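Local coordinates for protein TRAP dicarboxylate transporter, DctP subunit (Anaerococcus prevoti, PDB 4N91) that binds D-glucuronate, in both alpha and beta forms, as the solute-binding component of a TRAP transporter, probably handing it to the membrane subunits for uptake, at residues G36-Q41 with M196-V201; S76-V81 with V176-T181; A94-L99 with D104-F109; V183-L188 with D235-V240; Y202-L205 with I209-G212. All coordinates share one frame; numbering follows the deposited sequence.

Interaction 1. Residues G36-Q41 with M196-V201; sequences GHNQSQ and MGFGEV. With BDP (beta-D-glucopyranuronic acid), chain C.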
# COMPACT_ATOMS: atom_id res chain seq x y z
N GLY A 36 12.26 0.01 -8.49
CA GLY A 36 11.48 1.23 -8.50
C GLY A 36 10.45 1.37 -7.42
O GLY A 36 9.86 0.39 -6.94
N HIS A 37 10.18 2.62 -7.06
CA HIS A 37 9.06 2.94 -6.20
C HIS A 37 8.60 4.38 -6.44
O HIS A 37 9.25 5.11 -7.19
CB HIS A 37 9.42 2.70 -4.73
CG HIS A 37 10.42 3.67 -4.18
ND1 HIS A 37 10.05 4.87 -3.62
CD2 HIS A 37 11.77 3.63 -4.12
CE1 HIS A 37 11.12 5.53 -3.23
NE2 HIS A 37 12.17 4.78 -3.49
N ASN A 38 7.46 4.76 -5.87
CA ASN A 38 6.82 6.03 -6.20
C ASN A 38 6.91 7.10 -5.12
O ASN A 38 6.25 8.13 -5.21
CB ASN A 38 5.36 5.81 -6.59
CG ASN A 38 4.48 5.42 -5.43
OD1 ASN A 38 4.93 5.24 -4.30
ND2 ASN A 38 3.18 5.30 -5.71
N GLN A 39 7.71 6.85 -4.10
CA GLN A 39 7.83 7.74 -2.93
C GLN A 39 9.03 8.64 -3.03
O GLN A 39 9.96 8.42 -3.81
CB GLN A 39 7.92 6.93 -1.63
CG GLN A 39 6.79 5.91 -1.45
CD GLN A 39 5.46 6.51 -1.04
OE1 GLN A 39 5.25 7.74 -1.05
NE2 GLN A 39 4.54 5.64 -0.68
N SER A 40 9.05 9.67 -2.19
CA SER A 40 10.20 10.54 -2.12
C SER A 40 11.40 9.83 -1.52
O SER A 40 11.30 8.76 -0.88
CB SER A 40 9.87 11.75 -1.27
OG SER A 40 10.00 11.48 0.10
N GLN A 41 12.56 10.47 -1.68
CA GLN A 41 13.80 9.96 -1.09
C GLN A 41 13.84 10.01 0.44
O GLN A 41 14.69 9.38 1.04
CB GLN A 41 14.98 10.72 -1.68
CG GLN A 41 15.23 10.37 -3.12
CD GLN A 41 16.40 11.12 -3.69
OE1 GLN A 41 17.55 10.87 -3.34
NE2 GLN A 41 16.11 12.08 -4.57
N MSE A 196 -6.78 7.26 -9.96
CA MSE A 196 -5.65 7.85 -10.68
C MSE A 196 -4.39 7.54 -9.90
O MSE A 196 -4.44 7.17 -8.72
CB MSE A 196 -5.81 9.37 -10.80
CG MSE A 196 -5.74 10.07 -9.46
SE MSE A 196 -6.12 11.99 -9.56
CE MSE A 196 -7.98 11.90 -9.96
N GLY A 197 -3.25 7.70 -10.56
CA GLY A 197 -1.97 7.45 -9.93
C GLY A 197 -1.59 8.46 -8.86
O GLY A 197 -2.02 9.59 -8.88
N PHE A 198 -0.77 8.00 -7.93
CA PHE A 198 -0.48 8.76 -6.71
C PHE A 198 0.14 10.11 -7.03
O PHE A 198 -0.18 11.12 -6.41
CB PHE A 198 0.44 7.91 -5.86
CG PHE A 198 0.64 8.39 -4.44
CD1 PHE A 198 -0.44 8.81 -3.67
CD2 PHE A 198 1.88 8.34 -3.86
CE1 PHE A 198 -0.26 9.22 -2.36
CE2 PHE A 198 2.06 8.75 -2.53
CZ PHE A 198 1.00 9.17 -1.80
N GLY A 199 1.06 10.14 -7.99
CA GLY A 199 1.69 11.38 -8.40
C GLY A 199 0.80 12.47 -8.98
O GLY A 199 1.22 13.63 -9.06
N GLU A 200 -0.41 12.09 -9.39
CA GLU A 200 -1.37 13.03 -9.92
C GLU A 200 -2.24 13.75 -8.89
O GLU A 200 -2.92 14.74 -9.20
CB GLU A 200 -2.24 12.26 -10.90
CG GLU A 200 -1.35 11.70 -12.04
CD GLU A 200 -1.77 10.37 -12.61
OE1 GLU A 200 -2.97 10.22 -12.91
OE2 GLU A 200 -0.89 9.50 -12.83
N VAL A 201 -2.24 13.22 -7.67
CA VAL A 201 -3.25 13.62 -6.70
C VAL A 201 -3.09 15.06 -6.24
O VAL A 201 -4.08 15.78 -6.13
CB VAL A 201 -3.26 12.64 -5.50
CG1 VAL A 201 -4.26 13.08 -4.45
CG2 VAL A 201 -3.52 11.22 -5.96
C1 BDP C . 0.53 5.06 -0.22
C2 BDP C . 1.14 3.78 -0.59
C3 BDP C . 1.56 3.81 -2.03
C4 BDP C . 0.45 4.07 -2.90
C5 BDP C . -0.20 5.33 -2.49
C6 BDP C . -1.50 5.60 -3.28
O2 BDP C . 2.41 3.82 0.16
O3 BDP C . 2.20 2.54 -2.39
O4 BDP C . 0.76 4.10 -4.20
O5 BDP C . -0.59 5.28 -1.07
O6A BDP C . -1.37 5.62 -4.53
O1 BDP C . -0.09 4.86 1.07
O6B BDP C . -2.52 5.99 -2.67

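Interaction 2. Residues S76-V81 with V176-T181; sequences SQIDMV and VQQSPT. With BDP (beta-D-glucopyranuronic acid), chain C.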
# COMPACT_ATOMS: atom_id res chain seq x y z
N SER A 76 4.46 5.66 -13.07
CA SER A 76 3.47 5.43 -12.04
C SER A 76 3.53 3.96 -11.59
O SER A 76 4.17 3.12 -12.24
CB SER A 76 2.09 5.69 -12.64
OG SER A 76 1.79 4.67 -13.57
N GLN A 77 2.90 3.64 -10.47
CA GLN A 77 2.97 2.28 -9.98
C GLN A 77 2.46 1.26 -11.00
O GLN A 77 3.04 0.19 -11.22
CB GLN A 77 2.17 2.17 -8.69
CG GLN A 77 2.83 1.43 -7.66
CD GLN A 77 2.10 1.53 -6.34
OE1 GLN A 77 0.95 1.15 -6.24
NE2 GLN A 77 2.78 2.00 -5.32
N ILE A 78 1.35 1.59 -11.66
CA ILE A 78 0.83 0.71 -12.72
C ILE A 78 1.85 0.49 -13.83
O ILE A 78 2.02 -0.66 -14.25
CB ILE A 78 -0.48 1.26 -13.33
CG1 ILE A 78 -1.66 0.73 -12.54
CG2 ILE A 78 -0.61 0.80 -14.78
CD1 ILE A 78 -1.92 -0.79 -12.74
N ASP A 79 2.54 1.55 -14.27
CA ASP A 79 3.65 1.51 -15.25
C ASP A 79 4.70 0.48 -14.73
O ASP A 79 5.14 -0.43 -15.46
CB ASP A 79 4.40 2.88 -15.36
CG ASP A 79 3.66 3.99 -16.18
OD1 ASP A 79 2.66 3.71 -16.89
OD2 ASP A 79 4.12 5.19 -16.09
N MSE A 80 5.10 0.64 -13.47
CA MSE A 80 6.20 -0.16 -12.90
C MSE A 80 5.84 -1.63 -12.76
O MSE A 80 6.69 -2.49 -13.00
CB MSE A 80 6.63 0.40 -11.54
CG MSE A 80 7.31 1.73 -11.67
SE MSE A 80 8.15 2.28 -9.97
CE MSE A 80 6.53 2.96 -9.09
N VAL A 81 4.61 -1.95 -12.37
CA VAL A 81 4.21 -3.35 -12.25
C VAL A 81 4.35 -4.01 -13.63
O VAL A 81 4.86 -5.14 -13.75
CB VAL A 81 2.81 -3.52 -11.72
CG1 VAL A 81 2.37 -4.99 -11.74
CG2 VAL A 81 2.72 -2.98 -10.30
N VAL A 176 -9.15 7.56 -5.50
CA VAL A 176 -8.72 6.26 -5.00
C VAL A 176 -7.64 5.73 -5.94
O VAL A 176 -7.36 6.32 -6.98
CB VAL A 176 -9.88 5.27 -4.90
CG1 VAL A 176 -10.90 5.78 -3.88
CG2 VAL A 176 -10.53 5.07 -6.26
N GLN A 177 -7.00 4.64 -5.53
CA GLN A 177 -6.07 3.95 -6.41
C GLN A 177 -6.84 3.22 -7.49
O GLN A 177 -8.07 3.14 -7.45
CB GLN A 177 -5.23 2.99 -5.59
CG GLN A 177 -4.42 3.69 -4.50
CD GLN A 177 -3.48 2.73 -3.80
OE1 GLN A 177 -2.41 2.41 -4.32
NE2 GLN A 177 -3.88 2.25 -2.66
N GLN A 178 -6.11 2.70 -8.48
CA GLN A 178 -6.73 1.94 -9.56
C GLN A 178 -7.09 0.54 -9.06
O GLN A 178 -6.39 -0.44 -9.31
CB GLN A 178 -5.83 1.88 -10.80
CG GLN A 178 -6.60 1.42 -12.05
CD GLN A 178 -5.74 1.28 -13.29
OE1 GLN A 178 -5.50 0.18 -13.77
NE2 GLN A 178 -5.27 2.40 -13.82
N SER A 179 -8.22 0.49 -8.37
CA SER A 179 -8.64 -0.65 -7.59
C SER A 179 -10.16 -0.79 -7.63
O SER A 179 -10.88 0.04 -7.06
CB SER A 179 -8.22 -0.40 -6.14
OG SER A 179 -8.83 -1.34 -5.26
N PRO A 180 -10.67 -1.83 -8.30
CA PRO A 180 -12.14 -2.00 -8.31
C PRO A 180 -12.74 -2.13 -6.92
O PRO A 180 -13.86 -1.66 -6.71
CB PRO A 180 -12.35 -3.25 -9.15
CG PRO A 180 -11.09 -3.35 -10.03
CD PRO A 180 -9.98 -2.78 -9.19
N THR A 181 -12.00 -2.68 -5.96
CA THR A 181 -12.50 -2.77 -4.59
C THR A 181 -12.78 -1.39 -4.01
O THR A 181 -13.86 -1.12 -3.47
CB THR A 181 -11.50 -3.54 -3.70
OG1 THR A 181 -11.53 -4.91 -4.08
CG2 THR A 181 -11.86 -3.38 -2.23
C1 BDP C . 0.53 5.06 -0.22
C2 BDP C . 1.14 3.78 -0.59
C3 BDP C . 1.56 3.81 -2.03
C4 BDP C . 0.45 4.07 -2.90
C5 BDP C . -0.20 5.33 -2.49
C6 BDP C . -1.50 5.60 -3.28
O2 BDP C . 2.41 3.82 0.16
O3 BDP C . 2.20 2.54 -2.39
O4 BDP C . 0.76 4.10 -4.20
O5 BDP C . -0.59 5.28 -1.07
O6A BDP C . -1.37 5.62 -4.53
O1 BDP C . -0.09 4.86 1.07
O6B BDP C . -2.52 5.99 -2.67
O HOH W 1 -1.15 2.88 -6.50

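Interaction 3. Residues A94-L99 with D104-F109; sequences ASNAIL and DVWEIF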
# COMPACT_ATOMS: atom_id res chain seq x y z
N ALA A 94 4.52 -1.99 -5.11
CA ALA A 94 3.16 -1.71 -5.53
C ALA A 94 2.20 -1.87 -4.37
O ALA A 94 2.31 -2.81 -3.59
CB ALA A 94 2.75 -2.66 -6.65
N SER A 95 1.22 -0.97 -4.25
CA SER A 95 0.20 -1.15 -3.25
C SER A 95 -0.63 -2.38 -3.57
O SER A 95 -0.93 -2.67 -4.73
CB SER A 95 -0.73 0.07 -3.20
OG SER A 95 -1.77 -0.12 -2.26
N ASN A 96 -0.99 -3.11 -2.53
CA ASN A 96 -1.85 -4.27 -2.70
C ASN A 96 -3.14 -3.88 -3.45
O ASN A 96 -3.75 -4.70 -4.15
CB ASN A 96 -2.20 -4.82 -1.34
CG ASN A 96 -2.78 -6.20 -1.40
OD1 ASN A 96 -2.04 -7.18 -1.46
ND2 ASN A 96 -4.09 -6.29 -1.39
N ALA A 97 -3.56 -2.63 -3.28
CA ALA A 97 -4.79 -2.14 -3.90
C ALA A 97 -4.81 -2.43 -5.40
O ALA A 97 -5.85 -2.76 -5.96
CB ALA A 97 -4.96 -0.64 -3.65
N ILE A 98 -3.68 -2.25 -6.08
CA ILE A 98 -3.68 -2.41 -7.53
C ILE A 98 -3.36 -3.82 -7.99
O ILE A 98 -3.64 -4.19 -9.12
CB ILE A 98 -2.76 -1.40 -8.26
CG1 ILE A 98 -1.29 -1.70 -7.99
CG2 ILE A 98 -3.14 0.09 -7.90
CD1 ILE A 98 -0.35 -0.97 -8.91
N LEU A 99 -2.81 -4.65 -7.11
CA LEU A 99 -2.43 -6.00 -7.51
C LEU A 99 -3.64 -6.89 -7.74
O LEU A 99 -3.55 -7.86 -8.48
CB LEU A 99 -1.50 -6.62 -6.50
CG LEU A 99 -0.14 -5.90 -6.41
CD1 LEU A 99 0.71 -6.57 -5.35
CD2 LEU A 99 0.60 -5.89 -7.73
N ASP A 104 -7.01 -11.94 -8.73
CA ASP A 104 -8.05 -11.59 -7.78
C ASP A 104 -7.77 -11.99 -6.33
O ASP A 104 -8.40 -11.45 -5.43
CB ASP A 104 -9.42 -12.15 -8.22
CG ASP A 104 -9.51 -13.67 -8.17
OD1 ASP A 104 -8.66 -14.37 -7.58
OD2 ASP A 104 -10.50 -14.19 -8.73
N VAL A 105 -6.86 -12.93 -6.08
CA VAL A 105 -6.64 -13.34 -4.71
C VAL A 105 -6.02 -12.21 -3.86
O VAL A 105 -6.15 -12.21 -2.64
CB VAL A 105 -5.81 -14.63 -4.60
CG1 VAL A 105 -4.33 -14.35 -4.73
CG2 VAL A 105 -6.11 -15.32 -3.27
N TRP A 106 -5.38 -11.24 -4.50
CA TRP A 106 -4.82 -10.11 -3.71
C TRP A 106 -5.93 -9.30 -3.03
O TRP A 106 -5.67 -8.54 -2.09
CB TRP A 106 -3.97 -9.18 -4.56
CG TRP A 106 -2.74 -9.77 -5.16
CD1 TRP A 106 -2.64 -10.31 -6.41
CD2 TRP A 106 -1.43 -9.84 -4.59
NE1 TRP A 106 -1.35 -10.72 -6.64
CE2 TRP A 106 -0.60 -10.46 -5.54
CE3 TRP A 106 -0.88 -9.44 -3.37
CZ2 TRP A 106 0.76 -10.68 -5.31
CZ3 TRP A 106 0.46 -9.67 -3.14
CH2 TRP A 106 1.26 -10.28 -4.11
N GLU A 107 -7.16 -9.46 -3.51
CA GLU A 107 -8.33 -8.77 -2.96
C GLU A 107 -8.43 -8.90 -1.46
O GLU A 107 -9.02 -8.05 -0.82
CB GLU A 107 -9.62 -9.41 -3.49
CG GLU A 107 -10.02 -8.97 -4.83
CD GLU A 107 -11.16 -9.79 -5.40
OE1 GLU A 107 -11.41 -10.96 -4.95
OE2 GLU A 107 -11.79 -9.26 -6.33
N ILE A 108 -7.93 -10.00 -0.92
CA ILE A 108 -8.09 -10.27 0.51
C ILE A 108 -7.65 -9.09 1.40
O ILE A 108 -8.37 -8.70 2.33
CB ILE A 108 -7.39 -11.59 0.93
CG1 ILE A 108 -7.62 -11.91 2.41
CG2 ILE A 108 -5.89 -11.58 0.64
CD1 ILE A 108 -9.02 -12.20 2.75
N PHE A 109 -6.48 -8.53 1.12
CA PHE A 109 -5.95 -7.46 1.97
C PHE A 109 -6.51 -6.07 1.63
O PHE A 109 -6.14 -5.08 2.26
CB PHE A 109 -4.43 -7.40 1.95
CG PHE A 109 -3.77 -8.69 2.31
CD1 PHE A 109 -4.14 -9.39 3.45
CD2 PHE A 109 -2.77 -9.22 1.51
CE1 PHE A 109 -3.51 -10.58 3.76
CE2 PHE A 109 -2.15 -10.41 1.84
CZ PHE A 109 -2.53 -11.09 2.94

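Interaction 4. Residues V183-L188 with D235-V240; sequences VRMMDL and DMHQMV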
# COMPACT_ATOMS: atom_id res chain seq x y z
N VAL A 183 -13.22 1.43 -5.71
CA VAL A 183 -14.33 2.06 -6.42
C VAL A 183 -15.68 1.63 -5.81
O VAL A 183 -16.55 2.45 -5.54
CB VAL A 183 -14.29 1.74 -7.89
CG1 VAL A 183 -15.57 2.21 -8.59
CG2 VAL A 183 -13.06 2.39 -8.51
N ARG A 184 -15.85 0.32 -5.59
CA ARG A 184 -17.06 -0.19 -4.99
C ARG A 184 -17.27 0.37 -3.57
O ARG A 184 -18.38 0.68 -3.18
CB ARG A 184 -17.05 -1.72 -4.97
CG ARG A 184 -18.27 -2.34 -4.34
CD ARG A 184 -19.55 -2.03 -5.08
NE ARG A 184 -20.65 -2.78 -4.49
CZ ARG A 184 -21.92 -2.40 -4.52
NH1 ARG A 184 -22.28 -1.28 -5.15
NH2 ARG A 184 -22.84 -3.15 -3.92
N MSE A 185 -16.19 0.49 -2.81
CA MSE A 185 -16.28 1.07 -1.48
C MSE A 185 -16.86 2.49 -1.55
O MSE A 185 -17.70 2.87 -0.73
CB MSE A 185 -14.91 1.09 -0.80
CG MSE A 185 -14.97 1.56 0.64
SE MSE A 185 -13.17 1.72 1.42
CE MSE A 185 -12.59 3.35 0.49
N MSE A 186 -16.41 3.29 -2.52
CA MSE A 186 -16.91 4.66 -2.61
C MSE A 186 -18.39 4.66 -2.99
O MSE A 186 -19.16 5.47 -2.48
CB MSE A 186 -16.13 5.53 -3.59
CG MSE A 186 -14.66 5.67 -3.27
SE MSE A 186 -14.29 6.21 -1.40
CE MSE A 186 -15.50 7.67 -1.23
N ASP A 187 -18.78 3.73 -3.88
CA ASP A 187 -20.18 3.62 -4.27
C ASP A 187 -21.07 3.32 -3.06
O ASP A 187 -22.15 3.93 -2.91
CB ASP A 187 -20.36 2.50 -5.29
CG ASP A 187 -19.80 2.83 -6.65
OD1 ASP A 187 -19.58 4.02 -6.97
OD2 ASP A 187 -19.62 1.86 -7.41
N LEU A 188 -20.64 2.39 -2.21
CA LEU A 188 -21.40 2.02 -1.01
C LEU A 188 -21.47 3.14 0.02
O LEU A 188 -22.41 3.22 0.81
CB LEU A 188 -20.79 0.78 -0.37
CG LEU A 188 -21.03 -0.52 -1.12
CD1 LEU A 188 -20.06 -1.59 -0.63
CD2 LEU A 188 -22.49 -0.94 -0.93
N ASP A 235 -11.40 7.64 9.83
CA ASP A 235 -12.34 6.54 9.68
C ASP A 235 -11.59 5.21 9.55
O ASP A 235 -12.16 4.15 9.80
CB ASP A 235 -13.27 6.77 8.50
CG ASP A 235 -12.56 6.68 7.18
OD1 ASP A 235 -11.65 7.49 6.97
OD2 ASP A 235 -12.92 5.81 6.35
N MSE A 236 -10.32 5.28 9.14
CA MSE A 236 -9.40 4.12 9.07
C MSE A 236 -10.02 2.89 8.38
O MSE A 236 -10.04 1.76 8.93
CB MSE A 236 -8.89 3.79 10.48
CG MSE A 236 -8.05 4.92 11.07
SE MSE A 236 -7.58 4.63 12.95
CE MSE A 236 -6.36 3.14 12.66
N HIS A 237 -10.48 3.09 7.15
CA HIS A 237 -11.26 2.07 6.46
C HIS A 237 -10.44 0.90 5.98
O HIS A 237 -10.99 -0.20 5.83
CB HIS A 237 -12.06 2.65 5.29
CG HIS A 237 -11.30 3.59 4.42
ND1 HIS A 237 -11.44 4.96 4.53
CD2 HIS A 237 -10.43 3.39 3.40
CE1 HIS A 237 -10.67 5.55 3.64
NE2 HIS A 237 -10.05 4.63 2.94
N GLN A 238 -9.15 1.10 5.74
CA GLN A 238 -8.30 0.00 5.28
C GLN A 238 -6.90 0.11 5.86
O GLN A 238 -6.42 1.21 6.20
CB GLN A 238 -8.15 -0.03 3.77
CG GLN A 238 -9.40 -0.32 2.99
CD GLN A 238 -9.21 0.05 1.54
OE1 GLN A 238 -8.89 1.21 1.19
NE2 GLN A 238 -9.36 -0.93 0.68
N MSE A 239 -6.26 -1.06 5.95
CA MSE A 239 -4.83 -1.16 6.21
C MSE A 239 -4.27 -1.93 5.03
O MSE A 239 -4.37 -3.16 4.98
CB MSE A 239 -4.51 -1.84 7.53
CG MSE A 239 -5.16 -1.17 8.67
SE MSE A 239 -4.63 -1.99 10.35
CE MSE A 239 -3.09 -0.80 10.73
N VAL A 240 -3.70 -1.21 4.08
CA VAL A 240 -3.36 -1.80 2.78
C VAL A 240 -1.86 -1.94 2.68
O VAL A 240 -1.13 -0.94 2.65
CB VAL A 240 -3.88 -0.95 1.59
CG1 VAL A 240 -3.57 -1.65 0.27
CG2 VAL A 240 -5.39 -0.69 1.72

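Interaction 5. Residues Y202-L205 with I209-G212; sequences YTAL and IIDG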
# COMPACT_ATOMS: atom_id res chain seq x y z
N TYR A 202 -1.85 15.51 -5.98
CA TYR A 202 -1.65 16.87 -5.50
C TYR A 202 -2.27 17.91 -6.45
O TYR A 202 -3.03 18.78 -6.03
CB TYR A 202 -0.16 17.12 -5.32
CG TYR A 202 0.16 18.53 -4.94
CD1 TYR A 202 0.04 18.95 -3.63
CD2 TYR A 202 0.57 19.44 -5.90
CE1 TYR A 202 0.35 20.28 -3.28
CE2 TYR A 202 0.86 20.75 -5.57
CZ TYR A 202 0.75 21.15 -4.26
OH TYR A 202 1.06 22.45 -3.91
N THR A 203 -1.92 17.83 -7.72
CA THR A 203 -2.45 18.78 -8.70
C THR A 203 -3.95 18.61 -8.93
O THR A 203 -4.64 19.59 -9.19
CB THR A 203 -1.69 18.69 -10.04
OG1 THR A 203 -1.75 17.38 -10.54
CG2 THR A 203 -0.23 19.05 -9.87
N ALA A 204 -4.47 17.39 -8.80
CA ALA A 204 -5.89 17.15 -8.94
C ALA A 204 -6.64 17.84 -7.79
O ALA A 204 -7.70 18.40 -8.00
CB ALA A 204 -6.19 15.69 -9.01
N LEU A 205 -6.08 17.79 -6.58
CA LEU A 205 -6.68 18.49 -5.44
C LEU A 205 -6.63 20.02 -5.64
O LEU A 205 -7.60 20.73 -5.39
CB LEU A 205 -5.96 18.13 -4.14
CG LEU A 205 -6.16 16.71 -3.62
CD1 LEU A 205 -5.09 16.39 -2.60
CD2 LEU A 205 -7.57 16.50 -3.04
N ILE A 209 -10.36 19.21 -9.38
CA ILE A 209 -10.86 18.05 -10.13
C ILE A 209 -11.40 16.97 -9.19
O ILE A 209 -12.32 16.25 -9.53
CB ILE A 209 -9.71 17.53 -11.01
CG1 ILE A 209 -9.65 18.38 -12.28
CG2 ILE A 209 -9.87 16.09 -11.34
CD1 ILE A 209 -8.39 18.15 -13.07
N ILE A 210 -10.81 16.89 -8.00
CA ILE A 210 -11.30 16.03 -6.93
C ILE A 210 -11.49 16.87 -5.68
O ILE A 210 -10.85 17.90 -5.52
CB ILE A 210 -10.34 14.86 -6.62
CG1 ILE A 210 -8.92 15.36 -6.48
CG2 ILE A 210 -10.47 13.81 -7.71
CD1 ILE A 210 -7.92 14.30 -6.07
N ASP A 211 -12.35 16.39 -4.79
CA ASP A 211 -12.70 17.04 -3.54
C ASP A 211 -11.91 16.55 -2.34
O ASP A 211 -11.97 17.14 -1.26
CB ASP A 211 -14.19 16.84 -3.29
CG ASP A 211 -15.04 17.45 -4.39
OD1 ASP A 211 -14.93 18.69 -4.60
OD2 ASP A 211 -15.77 16.70 -5.05
N GLY A 212 -11.18 15.46 -2.52
CA GLY A 212 -10.50 14.80 -1.43
C GLY A 212 -9.91 13.49 -1.89
O GLY A 212 -9.94 13.15 -3.08
O HOH W 2 -10.06 20.26 -4.27

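Interaction 1. Residues G36-Q41 with M196-V201
Phe198 faces Asn38 and Gln39 beside the bound sugar, and the three side chains line one part of the glucuronate pocket. Asn38 ND2 lies obliquely to the ring, 3.8 Å from Phe198 CB, whereas Gln39 OE1 comes in at the ring edge, 3.7 Å from Phe198 CE2. A flat apolar ring suits the carbon skeleton of a sugar: C5 of beta-D-glucuronate sits over the centre of one face, 3.6 Å above its plane. The amides serve the polar rim instead. Asn38 ND2 donates to ligand O4 at 3.1 Å, and the bend at chi2 (-76°) of Gln39 brings its NE2 to 2.9 Å from ligand O2. An alanine in place of Phe198 is likely to leave this sugar face uncovered and open a gap beside Gln39 OE1. Around the site, helix 77-86 covers Asn38 through Gln77 and Met80, His37 packs on helix 44-60, and Phe198 rests against Arg175 of strand 173-176.

Interaction 2. Residues S76-V81 with V176-T181
Gln77 and Gln177 reach toward each other on chains that run extended beyond CG (chi2 171° and -174°), which carries both amides to the sugar. The amide planes are turned 63° against each other, and the OE1 atoms, both acceptors, stay 4.1 Å apart with no direct bond. A water lies between them, 2.7 Å from Gln77 OE1 and 2.6 Å from Gln177 OE1, placed to bond to either; with further acceptors around it, it need not serve both at once. Glutamine suits this place because each end of its amide has separate work: Gln77 NE2 donates to O3 of beta-D-glucuronate at 3.0 Å, while its OE1 accepts from the backbone N of Ser95. Gln177 lays its amide near the ligand carboxylate and bonds through NE2 to Ser95 OG. Ile78 CD1 packs on Gln178 OE1 at 3.8 Å, a doubtful contact, since that glutamine was modelled in two conformers. Ser76 and Asp79 start helix 77-86 with a capping box, in which Asp79 N donates to Ser76 OG at 3.3 Å and Ser76 N to Asp79 OD2. Two segments meeting largely through ligand and water fit the ligand cleft between the two lobes of a periplasmic binding protein.

Interaction 3. Residues A94-L99 with D104-F109
Asn96 and Leu99 pack against Trp106 in a buried contact, where the short helical turn that follows strand 91-95 of the five-stranded mixed sheet meets a 3-10 turn a few residues later. Ser95 stands at the N-cap of the first turn, its OG accepting from Ala97 N, and it also lines the glucuronate pocket. From that turn Leu99 supplies a CH-pi contact: its CB lies over the five-membered ring of Trp106, 3.7 Å from the centroid and 13° off the normal. Leu99 CD1 continues over the same indole face, above the six-membered ring, 3.8 Å from Trp106 CZ3. A broad aromatic surface suits a branched aliphatic partner, while the one polar atom of the indole, NE1, is met outside by Thr138 OG1. Ile243 of strand 242-247 touches Asn96, Leu99 and Trp106 alike, and Ile134 of helix 128-135 packs on the tryptophan.

Asparagine suits the place through its NH2 end. With CG anti to the backbone N (chi1 -165°), Asn96 points ND2 at the carbonyl of Trp106, donating to its O at 2.8 Å nearly in its own amide plane; Asn110 OD1 is a second partner of ND2. The other end is buried without a hydrogen-bond donor: Asn96 OD1 instead meets ring edges, 3.2 Å from Trp106 CE3 and 3.7 Å from Phe109 CD2.

Interaction 4. Residues V183-L188 with D235-V240
Met185 lays its terminal methyl over a face of the His237 ring, CE standing 3.9 Å from the ring centroid and 25° off its normal, a CH-pi contact. The residue is selenomethionine, and its SE meets the same ring obliquely, while 4.3 Å separates SE from Gln238 CD. The bend at chi3 (74°) turns the methyl back onto the imidazole. A long, flexible, apolar chain suits this span from helix to strand, since the backbones stay well apart.

The next shell fixes the ring. His237 ND1 donates to Asp235 OD2 in a bond whose modelled length is suspiciously short, and NE2 is bonded to Glu214 OE2. Asp235 is positioned in turn by the backbone N of Phe156, which bonds to OD1, and Gln238 NE2 is tied to the carbonyl of Asn110. A leucine in place of His237 would probably leave the carboxylates of Asp235 and Glu214 without their shared mate and take the flat seat from under Met185 CE.

The whole is helix-on-sheet packing in an alpha/beta lobe: helix 180-188 lies against strand 231-238 of the four-stranded sheet, next to strand 154-158, whose Arg154 binds the glucuronate.

Interaction 5. Residues Y202-L205 with I209-G212
The end of helix 201-207 turns here into strand 212-215, an alpha-to-beta connection in which Ala204 and Leu205 of the helix meet Ile209, Ile210 and Gly212 of the linker. The carbonyl of Ala204 receives the returning chain: Ile209 N approaches Ala204 O at 3.1 Å with a strongly bent geometry, and Ile210 N at 3.5 Å with a straighter one. Both bonds are weak, two successive amides sharing one carbonyl near the helix end.

Side chains seal the turn. Ile210 carries CG1 between its backbone N and carbonyl carbon (chi1 48°), a torsion that brings CD1 back over the helix. There CD1 lies 3.7 Å from Ala204 CB and 3.8 Å from Leu205 CD2. Alanine fits because its small methyl lets the linker come close, and its outer neighbour is Met196. Leucine brings branched bulk to the junction: its CD2 also reaches Gly212 CA, at 3.8 Å. Gly212 adopts a nearly flat, fully extended backbone (phi 172°) as it enters the strand, a conformation easiest for a residue without a side chain. Just before it, Asp211 OD2 accepts from the backbone N of Lys173, which ties the linker to the start of strand 173-176.

A water completes the turn by joining the two backbones, donating to Leu205 O at 2.7 Å and to Ile210 O at 2.8 Å.

Overall arrangement
Interactions 1 and 2 touch one another and share the sugar; there ligand, water and amide groups do most of the work. Interaction 3 adjoins interaction 2 through Ser95 and replaces this polar chemistry with aromatic packing around one buried amide. Interactions 2 and 4 both use helix 180-188, its start following the cleft loop, its later turn meeting the sheet through a methyl and an imidazole. Interactions 1, 3 and 4 join buried residues alone, whereas interaction 2 has Gln178 exposed. Interaction 5, about 20 Å from the chain's centre, is mostly buried but exposes Ile209; it combines aliphatic contacts, weak backbone bonds and a bridging water. Interactions 3 and 5 bury roughly twice the surface of the others.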